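Local coordinates for HI1317 (PDB 1JOV), which probably interconverts the alpha and beta anomers of D-glucose 6-phosphate, at residues A[173-176]-A[177-181]; A[77-81]-A[82-86]; A[249-252]-A[253-256]. All coordinates share one frame; numbering follows the deposited sequence.

Contact 1. Residues A[173-176]-A[177-181]; sequences SLNQ and QQENV
The tight turn that links strand 169-172 to strand 177-180, with a G1 beta bulge at its end, is bridged by Asn175, whose side-chain amide meets both Gln177 and Glu179. The stronger bond runs from Asn175 ND2 to Glu179 OE2, 2.7 Å long and close to straight at the hydrogen, with an N-H...O angle of 170°. The carboxylate oxygen lies in the plane of the Asn175 amide, and the amide nitrogen reaches OE2 nearly along its C-O bond. Amide and carboxylate planes are nevertheless almost perpendicular, 85° apart. The side chains approach from opposite directions. Glu179 is extended beyond CG, while Asn175 has its CG between the backbone N and the carbonyl carbon (chi1 61°), a rotation that swings the amide over the start of the next strand.

That strand, 177-180, is an edge strand of its sheet within this chain, and the polar groups of the turn lie at the protein surface. On the other arm of the same amide, Asn175 OD1 takes a weak, bent hydrogen bond from Gln177 N at 3.0 Å and lies 3.3 Å from Gln177 CB. The bulge is formed by Gln176 and Gln177, both of which face Asn172 on the partner strand; Gln176 has the positive phi expected at the first position of a G1 bulge. Its side chain, bent at chi2, folds back over the turn, and Gln176 NE2 donates to Ser173 O at 3.2 Å. The second carboxylate oxygen, Glu179 OE1, accepts from Asn172 ND2, while Asn172 OD1 receives Leu174 N. Two asparagine side chains thus hold the carboxylate, one through each oxygen, and probably fix its rotation.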
loop_
_atom_site.group_PDB
_atom_site.type_symbol
_atom_site.label_atom_id
_atom_site.label_comp_id
_atom_site.label_asym_id
_atom_site.label_seq_id
_atom_site.Cartn_x
_atom_site.Cartn_y
_atom_site.Cartn_z
ATOM N N SER A 173 -3.445 10.537 16.385
ATOM C CA SER A 173 -4.487 9.580 16.725
ATOM C C SER A 173 -4.157 8.917 18.020
ATOM O O SER A 173 -5.005 8.272 18.638
ATOM C CB SER A 173 -4.666 8.516 15.624
ATOM O OG SER A 173 -4.921 9.164 14.398
ATOM N N LEU A 174 -2.880 9.008 18.382
ATOM C CA LEU A 174 -2.413 8.320 19.573
ATOM C C LEU A 174 -3.166 8.864 20.802
ATOM O O LEU A 174 -3.796 8.104 21.561
ATOM C CB LEU A 174 -0.869 8.413 19.666
ATOM C CG LEU A 174 -0.193 7.534 18.592
ATOM C CD1 LEU A 174 1.343 7.596 18.632
ATOM C CD2 LEU A 174 -0.695 6.116 18.674
ATOM N N ASN A 175 -3.217 10.181 20.888
ATOM C CA ASN A 175 -3.811 10.855 22.033
ATOM C C ASN A 175 -4.976 11.753 21.598
ATOM O O ASN A 175 -5.482 12.565 22.368
ATOM C CB ASN A 175 -2.741 11.676 22.729
ATOM C CG ASN A 175 -2.176 12.731 21.820
ATOM O OD1 ASN A 175 -2.696 12.905 20.710
ATOM N ND2 ASN A 175 -1.101 13.428 22.249
ATOM N N GLN A 176 -5.400 11.578 20.354
ATOM C CA GLN A 176 -6.519 12.312 19.788
ATOM C C GLN A 176 -6.328 13.795 19.912
ATOM O O GLN A 176 -7.258 14.512 20.283
ATOM C CB GLN A 176 -7.846 11.922 20.442
ATOM C CG GLN A 176 -8.281 10.494 20.166
ATOM C CD GLN A 176 -8.640 10.259 18.707
ATOM O OE1 GLN A 176 -9.571 10.876 18.188
ATOM N NE2 GLN A 176 -7.925 9.343 18.053
ATOM N N GLN A 177 -5.137 14.273 19.587
ATOM C CA GLN A 177 -4.898 15.699 19.705
ATOM C C GLN A 177 -4.228 16.261 18.479
ATOM O O GLN A 177 -3.376 15.617 17.880
ATOM C CB GLN A 177 -4.027 15.943 20.951
ATOM C CG GLN A 177 -4.106 17.330 21.543
ATOM C CD GLN A 177 -5.255 17.492 22.522
ATOM O OE1 GLN A 177 -5.757 16.513 23.065
ATOM N NE2 GLN A 177 -5.666 18.733 22.754
ATOM N N GLN A 178 -4.602 17.459 18.077
ATOM C CA GLN A 178 -3.893 18.124 17.008
ATOM C C GLN A 178 -2.550 18.554 17.617
ATOM O O GLN A 178 -2.513 18.923 18.806
ATOM C CB GLN A 178 -4.697 19.314 16.510
ATOM C CG GLN A 178 -4.142 19.988 15.234
ATOM C CD GLN A 178 -4.487 19.170 13.980
ATOM O OE1 GLN A 178 -5.346 18.289 14.046
ATOM N NE2 GLN A 178 -3.841 19.469 12.858
ATOM N N GLU A 179 -1.456 18.457 16.845
ATOM C CA GLU A 179 -0.107 18.830 17.323
ATOM C C GLU A 179 0.792 19.425 16.244
ATOM O O GLU A 179 0.638 19.185 15.020
ATOM C CB GLU A 179 0.619 17.662 17.985
ATOM C CG GLU A 179 0.008 17.173 19.291
ATOM C CD GLU A 179 0.604 15.861 19.763
ATOM O OE1 GLU A 179 1.455 15.317 19.027
ATOM O OE2 GLU A 179 0.217 15.371 20.859
ATOM N N ASN A 180 1.772 20.200 16.696
ATOM C CA ASN A 180 2.690 20.825 15.761
ATOM C C ASN A 180 3.822 19.889 15.451
ATOM O O ASN A 180 4.167 19.054 16.299
ATOM C CB ASN A 180 3.233 22.086 16.393
ATOM C CG ASN A 180 2.585 23.333 15.820
ATOM O OD1 ASN A 180 3.192 24.061 14.979
ATOM N ND2 ASN A 180 1.327 23.577 16.235
ATOM N N VAL A 181 4.384 19.978 14.231
ATOM C CA VAL A 181 5.467 19.065 13.817
ATOM C C VAL A 181 6.445 19.584 12.784
ATOM O O VAL A 181 6.124 20.404 11.931
ATOM C CB VAL A 181 4.895 17.765 13.206
ATOM C CG1 VAL A 181 4.099 16.979 14.242
ATOM C CG2 VAL A 181 4.039 18.078 11.988
#

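Contact 2. Residues A[77-81]-A[82-86]; sequences YPWFG and GVKQP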
loop_
_atom_site.group_PDB
_atom_site.type_symbol
_atom_site.label_atom_id
_atom_site.label_comp_id
_atom_site.label_asym_id
_atom_site.label_seq_id
_atom_site.Cartn_x
_atom_site.Cartn_y
_atom_site.Cartn_z
ATOM N N TYR A 77 -11.058 -0.057 2.826
ATOM C CA TYR A 77 -12.294 0.329 2.163
ATOM C C TYR A 77 -13.389 -0.608 2.620
ATOM O O TYR A 77 -13.078 -1.802 2.717
ATOM C CB TYR A 77 -12.066 0.155 0.636
ATOM C CG TYR A 77 -13.297 0.326 -0.171
ATOM C CD1 TYR A 77 -13.747 1.604 -0.570
ATOM C CD2 TYR A 77 -14.016 -0.777 -0.606
ATOM C CE1 TYR A 77 -14.864 1.709 -1.390
ATOM C CE2 TYR A 77 -15.111 -0.670 -1.364
ATOM C CZ TYR A 77 -15.581 0.612 -1.798
ATOM O OH TYR A 77 -16.726 0.742 -2.590
ATOM N N PRO A 78 -14.607 -0.120 2.858
ATOM C CA PRO A 78 -15.073 1.278 2.669
ATOM C C PRO A 78 -15.059 2.149 3.915
ATOM O O PRO A 78 -15.717 3.199 3.944
ATOM C CB PRO A 78 -16.523 1.066 2.185
ATOM C CG PRO A 78 -17.024 -0.178 3.054
ATOM C CD PRO A 78 -15.742 -1.017 3.147
ATOM N N TRP A 79 -14.386 1.696 4.955
ATOM C CA TRP A 79 -14.189 2.508 6.143
ATOM C C TRP A 79 -12.712 2.388 6.492
ATOM O O TRP A 79 -12.073 1.393 6.134
ATOM C CB TRP A 79 -15.053 2.106 7.391
ATOM C CG TRP A 79 -14.853 0.729 7.998
ATOM C CD1 TRP A 79 -14.026 0.350 9.066
ATOM C CD2 TRP A 79 -15.609 -0.418 7.645
ATOM N NE1 TRP A 79 -14.229 -0.985 9.327
ATOM C CE2 TRP A 79 -15.199 -1.471 8.480
ATOM C CE3 TRP A 79 -16.626 -0.675 6.690
ATOM C CZ2 TRP A 79 -15.748 -2.751 8.370
ATOM C CZ3 TRP A 79 -17.118 -1.944 6.575
ATOM C CH2 TRP A 79 -16.699 -2.962 7.419
ATOM N N PHE A 80 -12.219 3.371 7.262
ATOM C CA PHE A 80 -10.835 3.485 7.646
ATOM C C PHE A 80 -10.664 3.239 9.127
ATOM O O PHE A 80 -11.411 3.805 9.941
ATOM C CB PHE A 80 -10.281 4.883 7.315
ATOM C CG PHE A 80 -8.815 5.042 7.625
ATOM C CD1 PHE A 80 -7.861 4.494 6.775
ATOM C CD2 PHE A 80 -8.345 5.745 8.752
ATOM C CE1 PHE A 80 -6.478 4.560 7.059
ATOM C CE2 PHE A 80 -6.974 5.857 9.007
ATOM C CZ PHE A 80 -6.051 5.269 8.143
ATOM N N GLY A 81 -9.694 2.376 9.440
ATOM C CA GLY A 81 -9.332 2.104 10.834
ATOM C C GLY A 81 -10.381 1.355 11.603
ATOM O O GLY A 81 -11.189 0.636 11.039
ATOM N N GLY A 82 -10.359 1.539 12.923
ATOM C CA GLY A 82 -11.265 0.773 13.761
ATOM C C GLY A 82 -12.581 1.498 13.992
ATOM O O GLY A 82 -13.203 1.318 15.032
ATOM N N VAL A 83 -13.074 2.300 13.047
ATOM C CA VAL A 83 -14.356 2.928 13.374
ATOM C C VAL A 83 -15.472 1.867 13.418
ATOM O O VAL A 83 -16.510 2.062 14.066
ATOM C CB VAL A 83 -14.704 4.067 12.432
ATOM C CG1 VAL A 83 -13.505 4.990 12.254
ATOM C CG2 VAL A 83 -15.188 3.533 11.091
ATOM N N LYS A 84 -15.239 0.750 12.740
ATOM C CA LYS A 84 -16.039 -0.489 12.738
ATOM C C LYS A 84 -15.153 -1.691 12.640
ATOM O O LYS A 84 -13.978 -1.596 12.297
ATOM C CB LYS A 84 -17.015 -0.571 11.578
ATOM C CG LYS A 84 -18.134 0.415 11.682
ATOM C CD LYS A 84 -19.275 -0.074 10.809
ATOM C CE LYS A 84 -18.821 -0.157 9.354
ATOM N NZ LYS A 84 -19.925 -0.476 8.405
ATOM N N GLN A 85 -15.737 -2.838 12.928
ATOM C CA GLN A 85 -15.007 -4.075 12.832
ATOM C C GLN A 85 -15.538 -4.873 11.637
ATOM O O GLN A 85 -16.730 -4.873 11.330
ATOM C CB GLN A 85 -15.079 -4.828 14.187
ATOM C CG GLN A 85 -14.428 -4.021 15.322
ATOM C CD GLN A 85 -12.910 -4.097 15.253
ATOM O OE1 GLN A 85 -12.371 -5.117 14.791
ATOM N NE2 GLN A 85 -12.209 -3.038 15.718
ATOM N N PRO A 86 -14.669 -5.491 10.865
ATOM C CA PRO A 86 -13.210 -5.506 11.054
ATOM C C PRO A 86 -12.480 -4.161 10.759
ATOM O O PRO A 86 -13.002 -3.473 9.866
ATOM C CB PRO A 86 -12.767 -6.559 10.070
ATOM C CG PRO A 86 -13.767 -6.561 8.966
ATOM C CD PRO A 86 -15.076 -6.159 9.638
#
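Trp79 and Lys84 cross at about a right angle, the lysine chain passing over one face of the indole. Lys84 CE sits over the six-membered ring, 3.6 Å from its centroid and only 14° off the normal, as a CH-pi contact. The ammonium follows as a cation-pi partner, with Lys84 NZ 4.0 Å from the same centroid. A bend at chi3 (-61°) in the lysine lets CE and NZ both remain above the ring.

With chi1 at 62°, the indole of Trp79 leans over its own backbone and comes against residues 83-86. The pyrrole N-H points between two backbone carbonyls: Trp79 NE1 is 2.8 Å from Pro86 O and 3.0 Å from Lys84 O. Both hydrogen bonds are weak and bent, as expected when one hydrogen is shared, and Pro86 O lies at the ring edge near its plane. Pro86, preceded by a cis peptide, crosses the indole at about a right angle, with its CD 3.7 Å from Trp79 CZ2. Val83 CG2 approaches Trp79 CD1 obliquely. Next along the loop, Phe80 turns away from this cluster and brings its side chain to about 3 Å from that of Glu248, a predicted active-site residue.

The indole combines apolar packing, a shared N-H and a cation over its face, a mixture that probably restrains its rotation.

Contact 3. Residues A[249-252]-A[253-256]; sequences TARI and HHLL
A local side-chain-to-backbone contact braces the corner where the chain leaves strand 244-251 and turns into strand 255-256, with the buried Arg251 reaching across the bend to residues 254-256. Arg251 NE donates to His254 O at 2.9 Å, and Arg251 NH2 to Leu255 O at 2.9 Å, the latter nearly straight (165°). Both oxygens lie close to the guanidinium plane, although each nitrogen stands above the plane of the carbonyl it meets. The arginine chain is bent at chi2 and chi3, curling the guanidinium round to the strand that follows.

His254 and Leu256 cover opposite faces of this flat group. The imidazole runs alongside it with the planes 13° apart, His254 CD2 lying 3.2 Å above the guanidinium plane and offset toward its rim; Leu256 CD2 is over the centre of the other face, 3.5 Å from Arg251 CZ. Within the beta-supersandwich of the galactose mutarotase-like fold, strand 244-251 also carries the predicted active-site residue Glu248. Outside the two segments, Arg251 NH1 bonds to Asn219 O and NH2 forms a salt bridge with Glu260, which probably balances the buried charge.

At the bend itself, Ile252 CG2 sits over the centre of the His253 ring in a CH-pi contact, 3.8 Å from its centroid. Ile252 O accepts a hydrogen bond from Gln146 NE2, tying the corner to strand 145-154.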
loop_
_atom_site.group_PDB
_atom_site.type_symbol
_atom_site.label_atom_id
_atom_site.label_comp_id
_atom_site.label_asym_id
_atom_site.label_seq_id
_atom_site.Cartn_x
_atom_site.Cartn_y
_atom_site.Cartn_z
ATOM N N THR A 249 -1.874 7.019 1.406
ATOM C CA THR A 249 -2.660 7.905 0.520
ATOM C C THR A 249 -4.123 7.762 0.959
ATOM O O THR A 249 -4.643 6.636 0.870
ATOM C CB THR A 249 -2.522 7.456 -0.909
ATOM O OG1 THR A 249 -1.130 7.341 -1.262
ATOM C CG2 THR A 249 -3.193 8.457 -1.836
ATOM N N ALA A 250 -4.821 8.799 1.429
ATOM C CA ALA A 250 -6.099 8.519 2.041
ATOM C C ALA A 250 -7.239 9.521 1.792
ATOM O O ALA A 250 -6.981 10.657 1.490
ATOM C CB ALA A 250 -5.978 8.436 3.542
ATOM N N ARG A 251 -8.460 9.036 1.900
ATOM C CA ARG A 251 -9.692 9.810 1.763
ATOM C C ARG A 251 -10.437 9.408 3.021
ATOM O O ARG A 251 -11.227 8.434 3.020
ATOM C CB ARG A 251 -10.424 9.508 0.455
ATOM C CG ARG A 251 -9.757 10.188 -0.771
ATOM C CD ARG A 251 -10.196 11.717 -0.835
ATOM N NE ARG A 251 -11.562 11.860 -1.340
ATOM C CZ ARG A 251 -11.859 11.948 -2.596
ATOM N NH1 ARG A 251 -10.950 11.875 -3.434
ATOM N NH2 ARG A 251 -13.129 12.065 -3.013
ATOM N N ILE A 252 -10.190 10.155 4.095
ATOM C CA ILE A 252 -10.766 9.824 5.383
ATOM C C ILE A 252 -11.931 10.768 5.742
ATOM O O ILE A 252 -13.014 10.302 6.190
ATOM C CB ILE A 252 -9.657 9.869 6.500
ATOM C CG1 ILE A 252 -8.626 8.734 6.342
ATOM C CG2 ILE A 252 -10.236 9.789 7.845
ATOM C CD1 ILE A 252 -7.333 8.934 7.110
ATOM N N HIS A 253 -11.640 12.077 5.621
ATOM C CA HIS A 253 -12.683 13.078 5.963
ATOM C C HIS A 253 -13.368 13.629 4.694
ATOM O O HIS A 253 -14.475 14.177 4.817
ATOM C CB HIS A 253 -12.062 14.234 6.770
ATOM C CG HIS A 253 -11.416 13.801 8.038
ATOM N ND1 HIS A 253 -12.091 13.025 8.956
ATOM C CD2 HIS A 253 -10.156 13.928 8.495
ATOM C CE1 HIS A 253 -11.282 12.741 9.957
ATOM N NE2 HIS A 253 -10.107 13.289 9.715
ATOM N N HIS A 254 -12.756 13.480 3.543
ATOM C CA HIS A 254 -13.374 13.839 2.282
ATOM C C HIS A 254 -13.754 12.492 1.710
ATOM O O HIS A 254 -12.897 11.740 1.283
ATOM C CB HIS A 254 -12.448 14.639 1.379
ATOM C CG HIS A 254 -13.142 15.086 0.062
ATOM N ND1 HIS A 254 -14.466 15.491 0.028
ATOM C CD2 HIS A 254 -12.691 15.151 -1.209
ATOM C CE1 HIS A 254 -14.796 15.776 -1.211
ATOM N NE2 HIS A 254 -13.752 15.574 -1.987
ATOM N N LEU A 255 -15.059 12.162 1.706
ATOM C CA LEU A 255 -15.478 10.813 1.214
ATOM C C LEU A 255 -15.337 10.631 -0.260
ATOM O O LEU A 255 -15.196 11.638 -1.009
ATOM C CB LEU A 255 -16.895 10.558 1.611
ATOM C CG LEU A 255 -17.163 10.523 3.126
ATOM C CD1 LEU A 255 -18.626 10.071 3.460
ATOM C CD2 LEU A 255 -16.172 9.670 3.841
ATOM N N LEU A 256 -15.360 9.352 -0.723
ATOM C CA LEU A 256 -15.355 9.051 -2.148
ATOM C C LEU A 256 -16.743 8.746 -2.585
ATOM O O LEU A 256 -17.466 7.965 -1.907
ATOM C CB LEU A 256 -14.556 7.778 -2.437
ATOM C CG LEU A 256 -13.086 7.975 -2.312
ATOM C CD1 LEU A 256 -12.353 6.573 -2.186
ATOM C CD2 LEU A 256 -12.475 8.667 -3.545
#

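In the fold
Contacts 1 and 2 lie at the surface, whereas contact 3 is partly buried and centres on a buried arginine. Contacts 1 and 3 reach the same seven-stranded sheet, one at its outermost strand and the other on a strand inside it, with centres about 19 Å apart. Contacts 2 and 3 touch directly: Phe80 CE2 packs on Ile252 CD1 at 3.6 Å, both side chains being near the predicted active-site residue Glu248. Gln146 joins them further, bonding to Phe80 N and Ile252 O. Contact 1 relies on amides and a carboxylate, contact 2 on an indole beneath a cation, and contact 3 on a guanidinium gripping backbone carbonyls.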